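Local coordinates for maleylacetate reductase (Agrobacterium tumefaciens, PDB 3HL0), which probably catalyses the NADH-dependent reduction of maleylacetate to 3-oxoadipate, a step in gamma-resorcylate breakdown, at residues P188-M193 with G229-A234; A194-R199 with A221-W226; M237-K242 with P264-Y269; P280-A283 with R288-A291; A200-L205 with F294-R299. All coordinates share one frame; numbering follows the deposited sequence. Where two conformers were deposited one is given.

Contact 1 (P188-M193 with G229-A234)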
# COMPACT_ATOMS: atom_id res chain seq x y z
N PRO A 188 14.37 -4.01 33.56
CA PRO A 188 13.03 -4.06 34.17
C PRO A 188 12.05 -3.00 33.63
O PRO A 188 10.86 -3.26 33.63
CB PRO A 188 13.33 -3.70 35.65
CG PRO A 188 14.75 -4.20 35.84
CD PRO A 188 15.47 -3.99 34.56
N ILE A 189 12.54 -1.81 33.29
CA ILE A 189 11.68 -0.72 32.80
C ILE A 189 11.14 -1.11 31.41
O ILE A 189 9.91 -1.02 31.16
CB ILE A 189 12.43 0.61 32.61
CG1 ILE A 189 13.18 1.01 33.89
CG2 ILE A 189 11.46 1.70 32.09
CD1 ILE A 189 12.37 0.77 35.14
N ALA A 190 12.05 -1.52 30.51
CA ALA A 190 11.61 -1.94 29.17
C ALA A 190 10.66 -3.13 29.33
O ALA A 190 9.62 -3.18 28.61
CB ALA A 190 12.75 -2.32 28.27
N SER A 191 10.95 -4.06 30.22
CA SER A 191 10.04 -5.20 30.39
C SER A 191 8.65 -4.79 30.91
O SER A 191 7.62 -5.26 30.40
CB SER A 191 10.65 -6.26 31.30
OG SER A 191 11.77 -6.86 30.68
N MSE A 192 8.61 -3.91 31.91
CA MSE A 192 7.31 -3.38 32.40
C MSE A 192 6.53 -2.63 31.28
O MSE A 192 5.33 -2.82 31.13
CB MSE A 192 7.54 -2.51 33.68
CG MSE A 192 6.82 -1.17 33.79
SE MSE A 192 7.65 -0.33 35.38
CE MSE A 192 7.58 -1.93 36.37
N MSE A 193 7.22 -1.79 30.51
CA MSE A 193 6.57 -1.05 29.41
C MSE A 193 6.08 -2.05 28.35
O MSE A 193 4.99 -1.85 27.80
CB MSE A 193 7.52 -0.06 28.75
CG MSE A 193 7.85 1.08 29.70
SE MSE A 193 8.91 2.38 28.61
CE MSE A 193 9.26 3.71 29.90
N GLY A 229 6.77 1.08 20.80
CA GLY A 229 7.85 1.74 20.08
C GLY A 229 8.99 2.13 20.99
O GLY A 229 10.15 2.10 20.57
N THR A 230 8.68 2.49 22.22
CA THR A 230 9.70 2.95 23.16
C THR A 230 10.66 1.79 23.42
O THR A 230 11.88 1.98 23.42
CB THR A 230 9.09 3.48 24.44
OG1 THR A 230 8.26 4.62 24.12
CG2 THR A 230 10.19 3.92 25.43
N VAL A 231 10.12 0.59 23.59
CA VAL A 231 11.06 -0.51 23.85
C VAL A 231 11.81 -0.97 22.61
O VAL A 231 12.97 -1.37 22.72
CB VAL A 231 10.40 -1.68 24.62
CG1 VAL A 231 9.78 -1.14 25.92
CG2 VAL A 231 9.31 -2.39 23.76
N LEU A 232 11.20 -0.83 21.42
CA LEU A 232 11.96 -1.00 20.15
C LEU A 232 13.16 -0.05 20.12
O LEU A 232 14.26 -0.40 19.62
CB LEU A 232 11.06 -0.71 18.94
CG LEU A 232 11.78 -0.73 17.58
CD1 LEU A 232 12.46 -2.08 17.27
CD2 LEU A 232 10.77 -0.38 16.47
N GLY A 233 12.94 1.16 20.64
CA GLY A 233 14.00 2.17 20.69
C GLY A 233 15.10 1.84 21.67
O GLY A 233 16.24 2.21 21.39
N ALA A 234 14.79 1.09 22.73
CA ALA A 234 15.63 0.98 23.95
C ALA A 234 16.50 -0.28 23.97
O ALA A 234 17.66 -0.24 24.42
CB ALA A 234 14.78 0.95 25.18
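Thr230 is the first residue of 229-234 to meet helix 188-193, and it does so with its methyl: CG2 lies 3.8 Å from the selenium atom SE of Met193, a selenomethionine. The hydroxyl is turned to the backbone nitrogen side (chi1 -62°), where OG1 hydrogen-bonds to the carbonyl oxygen of Trp226 one turn earlier. Its polar end is thus spent within its own helix, and carbon is presented to the partner. Met193, extended beyond CG, crosses Thr230 at a slant and meets its methyl with selenium rather than with its stem.

Val231 comes next and meets two residues with one branch. Its CG1 packs 3.8 Å from Met193 CB and 4.0 Å from Ala190 CB, and it also comes within 3.4 Å of Ala190 O, a van der Waals approach of a methyl to a carbonyl. The backbones are nearest here, with the CA atoms of Ala190 and Val231 5.5 Å apart. Leu232 takes no part in this interface; it touches the bound NAD, His176 and Met237.

The segments run nearly antiparallel, their axes 9.4 Å apart at an angle of 152°. No hydrogen bond joins them; apolar packing does. Helix 163-180 lies against Val231 through Ala180 and against Leu232 through His176, while the loop residue Val126 packs on Thr230. With Val231 facing 188-193 and Leu232 touching NAD, helix 215-234 sits between helix 188-210 and the cofactor.

Contact 2 (A194-R199 with A221-W226)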
# COMPACT_ATOMS: atom_id res chain seq x y z
N ALA A 194 6.87 -3.08 28.09
CA ALA A 194 6.46 -4.09 27.07
C ALA A 194 5.20 -4.81 27.47
O ALA A 194 4.30 -5.01 26.64
CB ALA A 194 7.62 -5.09 26.79
N VAL A 195 5.12 -5.24 28.72
CA VAL A 195 3.93 -5.96 29.17
C VAL A 195 2.71 -5.03 29.10
O VAL A 195 1.62 -5.42 28.66
CB VAL A 195 4.13 -6.55 30.58
CG1 VAL A 195 2.81 -7.16 31.06
CG2 VAL A 195 5.21 -7.63 30.48
N GLU A 196 2.86 -3.79 29.55
CA GLU A 196 1.75 -2.84 29.52
C GLU A 196 1.33 -2.53 28.07
O GLU A 196 0.12 -2.44 27.81
CB GLU A 196 2.14 -1.57 30.27
CG GLU A 196 1.09 -0.47 30.21
CD GLU A 196 -0.17 -0.72 31.03
OE1 GLU A 196 -0.42 -1.82 31.59
OE2 GLU A 196 -0.96 0.24 31.07
N GLY A 197 2.30 -2.37 27.15
CA GLY A 197 1.99 -2.16 25.73
C GLY A 197 1.22 -3.34 25.16
O GLY A 197 0.23 -3.15 24.45
N LEU A 198 1.67 -4.55 25.45
CA LEU A 198 0.90 -5.76 25.03
C LEU A 198 -0.50 -5.79 25.59
O LEU A 198 -1.46 -6.11 24.86
CB LEU A 198 1.69 -7.02 25.44
CG LEU A 198 2.99 -7.25 24.64
CD1 LEU A 198 3.94 -8.20 25.39
CD2 LEU A 198 2.66 -7.80 23.22
N ARG A 199 -0.66 -5.47 26.88
CA ARG A 199 -1.97 -5.49 27.50
C ARG A 199 -2.92 -4.47 26.85
O ARG A 199 -4.12 -4.74 26.64
CB ARG A 199 -1.83 -5.24 29.01
CG ARG A 199 -3.10 -5.42 29.75
CD ARG A 199 -3.16 -4.57 31.05
NE ARG A 199 -2.99 -3.15 30.73
CZ ARG A 199 -3.94 -2.35 30.24
NH1 ARG A 199 -3.67 -1.08 29.96
NH2 ARG A 199 -5.17 -2.83 30.03
N ALA A 221 -5.21 1.96 22.01
CA ALA A 221 -4.25 1.34 21.06
C ALA A 221 -3.05 2.26 20.78
O ALA A 221 -1.93 1.79 20.61
CB ALA A 221 -4.94 1.01 19.75
N LEU A 222 -3.27 3.57 20.67
CA LEU A 222 -2.17 4.47 20.42
C LEU A 222 -1.18 4.53 21.61
O LEU A 222 0.03 4.59 21.43
CB LEU A 222 -2.74 5.84 20.07
CG LEU A 222 -1.75 6.80 19.45
CD1 LEU A 222 -1.01 6.31 18.16
CD2 LEU A 222 -2.47 8.10 19.11
N TYR A 223 -1.74 4.55 22.83
CA TYR A 223 -0.93 4.46 24.03
C TYR A 223 -0.09 3.18 24.00
O TYR A 223 1.12 3.23 24.28
CB TYR A 223 -1.88 4.45 25.21
CG TYR A 223 -1.34 3.93 26.52
CD1 TYR A 223 -0.43 4.70 27.26
CD2 TYR A 223 -1.76 2.71 27.03
CE1 TYR A 223 0.06 4.23 28.49
CE2 TYR A 223 -1.30 2.23 28.26
CZ TYR A 223 -0.40 3.02 28.97
OH TYR A 223 0.04 2.57 30.19
N GLY A 224 -0.70 2.05 23.64
CA GLY A 224 0.06 0.80 23.55
C GLY A 224 1.17 0.94 22.51
O GLY A 224 2.30 0.48 22.74
N ALA A 225 0.86 1.55 21.37
CA ALA A 225 1.86 1.71 20.31
C ALA A 225 3.08 2.52 20.74
O ALA A 225 4.24 2.23 20.42
CB ALA A 225 1.19 2.32 19.04
N TRP A 226 2.81 3.55 21.54
CA TRP A 226 3.88 4.35 22.13
C TRP A 226 4.79 3.53 23.02
O TRP A 226 6.03 3.59 22.87
CB TRP A 226 3.25 5.52 22.90
CG TRP A 226 4.21 6.24 23.79
CD1 TRP A 226 5.44 6.75 23.46
CD2 TRP A 226 4.00 6.54 25.18
NE1 TRP A 226 6.00 7.37 24.59
CE2 TRP A 226 5.12 7.25 25.63
CE3 TRP A 226 2.95 6.28 26.06
CZ2 TRP A 226 5.21 7.72 26.96
CZ3 TRP A 226 3.04 6.73 27.39
CH2 TRP A 226 4.17 7.42 27.81
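Gly197 and Gly224 mark the closest backbone approach of two nearly antiparallel helices, with CA atoms 4.2 Å apart and segment axes 7.9 Å apart at 153°. Neither residue carries a side chain, so main chain packs on main chain, and Gly197 CA lies 4.0 Å from Gly224 O.

Beside this crossing, Glu196 and Tyr223 join the helices through their side chains. The glutamate chain starts out opposite its backbone nitrogen and then bends at chi2 (72°), which swings the carboxylate across to the phenol. Tyr223 OH donates a 2.7 Å hydrogen bond to Glu196 OE2, on the anti lone pair that faces away from OE1. The oxygen sits at the ring edge, in plane, and the carboxylate stands almost upright to the ring, 79° between the planes.

In the conformer given, one of two, Arg199 grips the same carboxylate side-on in a salt bridge: NE reaches OE1 of Glu196 at 3.0 Å and NH1 reaches OE2 of Glu196 at 3.2 Å. Both bonds lie near the guanidinium plane but come from above that of the carboxylate. In that conformer Glu196 OE2 accepts from Arg199 and Tyr223 together, which would limit its rotation and be expected to stabilise its negative charge.

Close glycine-to-glycine packing of antiparallel helices, bordered by a polar network, here joins helices 188-210 and 215-234 in the helical C-terminal domain of an iron-containing alcohol dehydrogenase family member.

Contact 3 (M237-K242 with P264-Y269)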
# COMPACT_ATOMS: atom_id res chain seq x y z
N MSE A 237 16.34 -6.06 19.45
CA MSE A 237 15.42 -7.05 18.93
C MSE A 237 16.22 -8.31 18.50
O MSE A 237 17.45 -8.41 18.72
CB MSE A 237 14.66 -6.44 17.75
CG MSE A 237 13.87 -5.17 18.10
SE MSE A 237 12.38 -5.43 19.32
CE MSE A 237 13.26 -4.99 21.02
N SER A 238 15.55 -9.30 17.93
CA SER A 238 16.19 -10.58 17.68
C SER A 238 15.52 -11.23 16.47
O SER A 238 15.19 -10.51 15.52
CB SER A 238 16.17 -11.45 18.97
OG SER A 238 16.91 -12.65 18.71
N LEU A 239 15.28 -12.53 16.53
CA LEU A 239 14.81 -13.29 15.38
C LEU A 239 13.61 -12.66 14.66
O LEU A 239 13.58 -12.57 13.43
CB LEU A 239 14.45 -14.71 15.84
CG LEU A 239 13.67 -15.55 14.84
CD1 LEU A 239 14.53 -15.82 13.60
CD2 LEU A 239 13.20 -16.85 15.51
N HIS A 240 12.62 -12.23 15.42
CA HIS A 240 11.43 -11.75 14.73
C HIS A 240 11.73 -10.57 13.83
O HIS A 240 11.35 -10.57 12.65
CB HIS A 240 10.29 -11.42 15.69
CG HIS A 240 9.11 -10.82 14.98
ND1 HIS A 240 8.16 -11.58 14.32
CD2 HIS A 240 8.82 -9.53 14.71
CE1 HIS A 240 7.30 -10.77 13.72
NE2 HIS A 240 7.69 -9.52 13.94
N HIS A 241 12.36 -9.55 14.38
CA HIS A 241 12.58 -8.34 13.54
C HIS A 241 13.62 -8.63 12.44
O HIS A 241 13.49 -8.10 11.35
CB HIS A 241 12.95 -7.13 14.42
CG HIS A 241 11.81 -6.66 15.29
ND1 HIS A 241 11.39 -7.36 16.40
CD2 HIS A 241 11.02 -5.56 15.21
CE1 HIS A 241 10.37 -6.71 16.97
NE2 HIS A 241 10.12 -5.63 16.25
N LYS A 242 14.64 -9.43 12.73
CA LYS A 242 15.65 -9.79 11.69
C LYS A 242 15.01 -10.53 10.53
O LYS A 242 15.24 -10.18 9.37
CB LYS A 242 16.77 -10.59 12.31
CG LYS A 242 17.61 -9.75 13.30
CD LYS A 242 18.62 -8.87 12.57
CE LYS A 242 19.75 -8.43 13.50
NZ LYS A 242 19.30 -7.35 14.44
N PRO A 264 3.52 -15.12 15.45
CA PRO A 264 3.23 -16.31 16.30
C PRO A 264 4.35 -17.37 16.20
O PRO A 264 4.59 -18.07 17.16
CB PRO A 264 1.92 -16.85 15.72
CG PRO A 264 1.25 -15.62 15.11
CD PRO A 264 2.41 -14.82 14.52
N HIS A 265 4.97 -17.47 15.03
CA HIS A 265 5.99 -18.49 14.75
C HIS A 265 7.33 -18.12 15.30
O HIS A 265 8.03 -19.00 15.78
CB HIS A 265 6.06 -18.67 13.23
CG HIS A 265 4.74 -19.05 12.66
ND1 HIS A 265 4.20 -20.31 12.81
CD2 HIS A 265 3.80 -18.30 12.03
CE1 HIS A 265 3.00 -20.32 12.27
NE2 HIS A 265 2.73 -19.12 11.79
N THR A 266 7.69 -16.84 15.22
CA THR A 266 8.99 -16.41 15.73
C THR A 266 8.93 -16.45 17.26
O THR A 266 9.91 -16.88 17.91
CB THR A 266 9.37 -15.00 15.22
OG1 THR A 266 8.31 -14.09 15.54
CG2 THR A 266 9.59 -15.07 13.69
N ILE A 267 7.80 -16.03 17.83
CA ILE A 267 7.68 -16.14 19.30
C ILE A 267 7.65 -17.59 19.74
O ILE A 267 8.37 -17.94 20.68
CB ILE A 267 6.45 -15.36 19.78
CG1 ILE A 267 6.67 -13.87 19.51
CG2 ILE A 267 6.22 -15.60 21.28
CD1 ILE A 267 7.93 -13.25 20.13
N ALA A 268 6.91 -18.47 19.04
CA ALA A 268 6.96 -19.90 19.37
C ALA A 268 8.37 -20.48 19.31
O ALA A 268 8.71 -21.36 20.15
CB ALA A 268 6.01 -20.72 18.46
N TYR A 269 9.18 -20.05 18.35
CA TYR A 269 10.57 -20.55 18.22
C TYR A 269 11.33 -20.18 19.50
O TYR A 269 11.96 -21.06 20.11
CB TYR A 269 11.25 -19.88 17.05
CG TYR A 269 12.66 -20.33 16.72
CD1 TYR A 269 12.87 -21.27 15.69
CD2 TYR A 269 13.77 -19.74 17.33
CE1 TYR A 269 14.19 -21.65 15.31
CE2 TYR A 269 15.10 -20.12 16.98
CZ TYR A 269 15.28 -21.08 15.96
OH TYR A 269 16.55 -21.49 15.58
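His240 and Thr266 bring together two successive helices, 239-251 and 255-271, in the helical C-terminal domain of the iron-containing alcohol dehydrogenase fold. The polar part of the contact is one hydrogen bond, 2.8 Å between His240 ND1 and Thr266 OG1, bent to 139°, in which either atom could be the donor. The hydroxyl lies at the edge of the imidazole, near its plane. It gets there because Thr266 holds OG1 between its backbone nitrogen and carbonyl carbon (chi1 55°), which leaves CG2 close to the backbone of His240. The pair is buried, and the backbone N of His240 is bound by Glu179 OE2 of helix 163-180.

The apolar part belongs to Leu239 and Tyr269, whose side chains cross at about a right angle. Tyr269 is held at its far end, where OH bonds to Pro333 O and Glu335 N, and its ring also makes a cation-pi contact with Arg332. Ile339 of helix 336-348 packs against both Leu239 and Tyr269. The leucine touches the ring obliquely with a single methyl: Leu239 CD2 lies 3.5 Å from Tyr269 CD2, 3.7 Å from Tyr269 CG and 3.9 Å from Tyr269 CB.

Contact 4 (P280-A283 with R288-A291)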
# COMPACT_ATOMS: atom_id res chain seq x y z
N PRO A 280 4.67 -13.56 30.81
CA PRO A 280 3.66 -12.49 30.91
C PRO A 280 2.84 -12.34 29.65
O PRO A 280 1.65 -11.99 29.69
CB PRO A 280 4.50 -11.21 31.16
CG PRO A 280 5.81 -11.70 31.67
CD PRO A 280 6.04 -13.07 31.06
N LEU A 281 3.46 -12.65 28.52
CA LEU A 281 2.74 -12.63 27.26
C LEU A 281 1.79 -13.82 27.14
O LEU A 281 0.64 -13.64 26.75
CB LEU A 281 3.70 -12.61 26.07
CG LEU A 281 3.02 -12.69 24.68
CD1 LEU A 281 1.93 -11.65 24.41
CD2 LEU A 281 4.13 -12.52 23.63
N ALA A 282 2.28 -15.00 27.51
CA ALA A 282 1.43 -16.18 27.53
C ALA A 282 0.16 -15.92 28.40
O ALA A 282 -0.93 -16.30 28.01
CB ALA A 282 2.22 -17.38 28.08
N ALA A 283 0.34 -15.28 29.55
CA ALA A 283 -0.79 -14.97 30.45
C ALA A 283 -1.78 -14.06 29.78
O ALA A 283 -2.99 -14.25 29.88
CB ALA A 283 -0.28 -14.37 31.78
N ARG A 288 -0.39 -20.48 25.31
CA ARG A 288 1.03 -20.47 24.98
C ARG A 288 1.26 -19.11 24.31
O ARG A 288 0.34 -18.57 23.72
CB ARG A 288 1.40 -21.57 23.97
CG ARG A 288 1.06 -23.02 24.41
CD ARG A 288 2.08 -24.02 23.80
NE ARG A 288 3.43 -23.55 24.15
CZ ARG A 288 4.52 -24.31 24.23
NH1 ARG A 288 4.45 -25.63 24.00
NH2 ARG A 288 5.67 -23.76 24.59
N ALA A 289 2.46 -18.57 24.42
CA ALA A 289 2.71 -17.25 23.84
C ALA A 289 2.55 -17.30 22.31
O ALA A 289 1.86 -16.46 21.75
CB ALA A 289 4.07 -16.75 24.23
N GLY A 290 3.17 -18.29 21.65
CA GLY A 290 3.11 -18.34 20.16
C GLY A 290 1.71 -18.71 19.64
O GLY A 290 1.09 -17.99 18.86
N ALA A 291 1.19 -19.86 20.07
CA ALA A 291 -0.17 -20.26 19.68
C ALA A 291 -1.25 -19.26 20.08
O ALA A 291 -2.20 -19.00 19.35
CB ALA A 291 -0.50 -21.68 20.23
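Ala282 and Ala289 press two consecutive helices together across a short turn: helix 279-285 ends, the chain turns over a few residues, and helix 289-300 begins. This pair of helices lies in the helical C-terminal domain, and the tight part of their contact is built almost entirely from alanines. The two CA atoms stand 4.0 Å apart, so each methyl packs on the other residue's backbone: Ala282 CB lies 3.9 Å from Ala289 N, and Ala289 CB lies 4.1 Å from Ala282 N. Between the methyls, Ala282 CB and Ala289 CB are 4.3 Å apart. Larger side chains are absent at this point, and the backbones can meet directly.

Toward the interior the seam is continued by Leu281, buried like Ala289. There Ile267 of helix 255-271 also packs on Ala289, while Leu198 of helix 188-210 packs on Leu281.

The other side is loose. Arg288, the residue just before helix 289-300, is solvent-exposed and sends its CB away from 280-283; its carbonyl carbon still borders the Ala282 methyl, but its side chain makes no contact with 280-283 and forms a long, weak ion pair with Glu271. The same glutamate accepts hydrogen bonds from the N atoms of Ala289 and Gly290, taking up two N-H groups of the first turn; its negative charge would be expected to suit the N-terminal end of the helix.

In Leu281, CG stands opposite the backbone nitrogen (chi1 176°), and this branch point itself comes to 4.2 Å from Ala289 CB.

Contact 5 (A200-L205 with F294-R299)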
# COMPACT_ATOMS: atom_id res chain seq x y z
N ALA A 200 -2.39 -3.30 26.48
CA ALA A 200 -3.15 -2.26 25.81
C ALA A 200 -3.58 -2.71 24.41
O ALA A 200 -4.75 -2.55 24.06
CB ALA A 200 -2.37 -0.96 25.77
N MSE A 201 -2.66 -3.31 23.66
CA MSE A 201 -3.00 -3.69 22.28
C MSE A 201 -4.01 -4.85 22.29
O MSE A 201 -4.92 -4.88 21.46
CB MSE A 201 -1.76 -4.06 21.47
CG MSE A 201 -0.60 -3.05 21.53
SE MSE A 201 -1.06 -1.24 20.95
CE MSE A 201 -2.30 -1.84 19.54
N ILE A 202 -3.84 -5.80 23.22
CA ILE A 202 -4.73 -7.00 23.28
C ILE A 202 -6.15 -6.56 23.67
O ILE A 202 -7.13 -7.08 23.12
CB ILE A 202 -4.13 -8.08 24.20
CG1 ILE A 202 -2.92 -8.68 23.49
CG2 ILE A 202 -5.10 -9.20 24.52
CD1 ILE A 202 -2.04 -9.58 24.45
N GLU A 203 -6.24 -5.57 24.54
CA GLU A 203 -7.53 -5.01 24.90
C GLU A 203 -8.18 -4.23 23.77
O GLU A 203 -9.40 -4.41 23.49
CB GLU A 203 -7.37 -4.11 26.14
CG GLU A 203 -8.69 -3.55 26.60
CD GLU A 203 -8.56 -2.82 27.92
OE1 GLU A 203 -8.50 -1.57 27.90
OE2 GLU A 203 -8.51 -3.49 28.98
N ALA A 204 -7.40 -3.35 23.13
CA ALA A 204 -7.92 -2.34 22.22
C ALA A 204 -8.19 -2.87 20.82
O ALA A 204 -9.20 -2.48 20.23
CB ALA A 204 -6.99 -1.12 22.12
N LEU A 205 -7.30 -3.69 20.26
CA LEU A 205 -7.46 -4.02 18.82
C LEU A 205 -8.79 -4.73 18.49
O LEU A 205 -9.36 -4.35 17.48
CB LEU A 205 -6.25 -4.85 18.32
CG LEU A 205 -4.97 -4.00 18.29
CD1 LEU A 205 -3.74 -4.91 18.05
CD2 LEU A 205 -5.00 -2.85 17.24
N PHE A 294 -1.29 -16.51 17.65
CA PHE A 294 -1.99 -16.95 16.44
C PHE A 294 -3.51 -16.87 16.61
O PHE A 294 -4.22 -16.35 15.73
CB PHE A 294 -1.55 -18.41 16.14
CG PHE A 294 -2.18 -19.00 14.91
CD1 PHE A 294 -1.49 -18.99 13.70
CD2 PHE A 294 -3.43 -19.62 14.98
CE1 PHE A 294 -2.02 -19.58 12.57
CE2 PHE A 294 -4.00 -20.20 13.83
CZ PHE A 294 -3.27 -20.17 12.63
N ASP A 295 -4.01 -17.33 17.75
CA ASP A 295 -5.46 -17.26 18.01
C ASP A 295 -5.92 -15.81 18.10
O ASP A 295 -6.99 -15.46 17.58
CB ASP A 295 -5.83 -18.00 19.30
CG ASP A 295 -5.57 -19.51 19.22
OD1 ASP A 295 -5.40 -20.04 18.11
OD2 ASP A 295 -5.55 -20.16 20.30
N PHE A 296 -5.10 -14.95 18.74
CA PHE A 296 -5.47 -13.54 18.85
C PHE A 296 -5.51 -12.87 17.47
O PHE A 296 -6.43 -12.12 17.17
CB PHE A 296 -4.46 -12.83 19.79
CG PHE A 296 -4.68 -11.35 19.88
CD1 PHE A 296 -5.78 -10.81 20.57
CD2 PHE A 296 -3.81 -10.48 19.25
CE1 PHE A 296 -5.98 -9.43 20.63
CE2 PHE A 296 -4.01 -9.11 19.30
CZ PHE A 296 -5.07 -8.56 19.99
N ALA A 297 -4.52 -13.16 16.62
CA ALA A 297 -4.48 -12.59 15.28
C ALA A 297 -5.71 -13.02 14.49
O ALA A 297 -6.23 -12.25 13.70
CB ALA A 297 -3.18 -13.05 14.56
N ALA A 298 -6.17 -14.26 14.73
CA ALA A 298 -7.35 -14.75 14.03
C ALA A 298 -8.59 -13.97 14.49
O ALA A 298 -9.43 -13.67 13.64
CB ALA A 298 -7.53 -16.27 14.25
N ARG A 299 -8.68 -13.63 15.79
CA ARG A 299 -9.79 -12.77 16.28
C ARG A 299 -9.78 -11.42 15.56
O ARG A 299 -10.82 -10.77 15.43
CB ARG A 299 -9.73 -12.54 17.81
CG ARG A 299 -9.95 -13.78 18.72
CD ARG A 299 -9.72 -13.38 20.21
NE ARG A 299 -10.58 -12.24 20.59
CZ ARG A 299 -10.30 -11.33 21.50
NH1 ARG A 299 -9.14 -11.34 22.17
NH2 ARG A 299 -11.18 -10.37 21.74
O HOH W 1 -8.85 -8.84 24.01
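Phe296 bridges the gap to Ile202 and Leu205, between helix segments that run at 30° to each other with axes 11.2 Å apart. Its CB already points at helix 200-205, and CG continues opposite the backbone nitrogen (chi1 175°), driving the ring outward until its far end meets the partner backbone. CE1 lies 3.6 Å from Ile202 O and 4.0 Å from Ile202 CG2. At the tip, CZ is 3.7 Å from Ile202 CA and 4.2 Å from Leu205 CB. One face of the ring receives a CH-pi contact from Ile202 CG1, 4.3 Å from the centroid and 15° off the normal, toward the rim. Met174 of helix 163-180 and Pro206 also touch the ring.

Arg299, one turn on, brings NH1 to the edge of the Phe296 ring, in its plane. A water donates to Ile202 O (2.6 Å) and accepts from Arg299 NH1 (3.1 Å), lying in the plane of the guanidinium.

The chemistry is therefore divided: a buried aromatic ring fills the wide interhelical space by dispersion and CH-pi contact, while water links a backbone carbonyl to an exposed cation that lies too far off to bind it directly.

Helix 188-210 is the common thread: contacts 1, 2 and 5 follow one another along it, the first two against helix 215-234 and the last against helix 289-300. The centres of contacts 1 and 2 are 10 Å apart, those of contacts 2 and 5 12 Å, where Ala204 CB lies 3.6 Å from Ala221 N. Contact 4 joins this row through Val195 and Pro280, and contact 3 packs on contact 4 where Pro264 CB lies 3.4 Å from Gly290 O. Contact 1 is closest to the cofactor, since Leu232 touches NAD; the side chains of His240 in contact 3 and Met201 in contact 5 are about 10 and 12 Å from it.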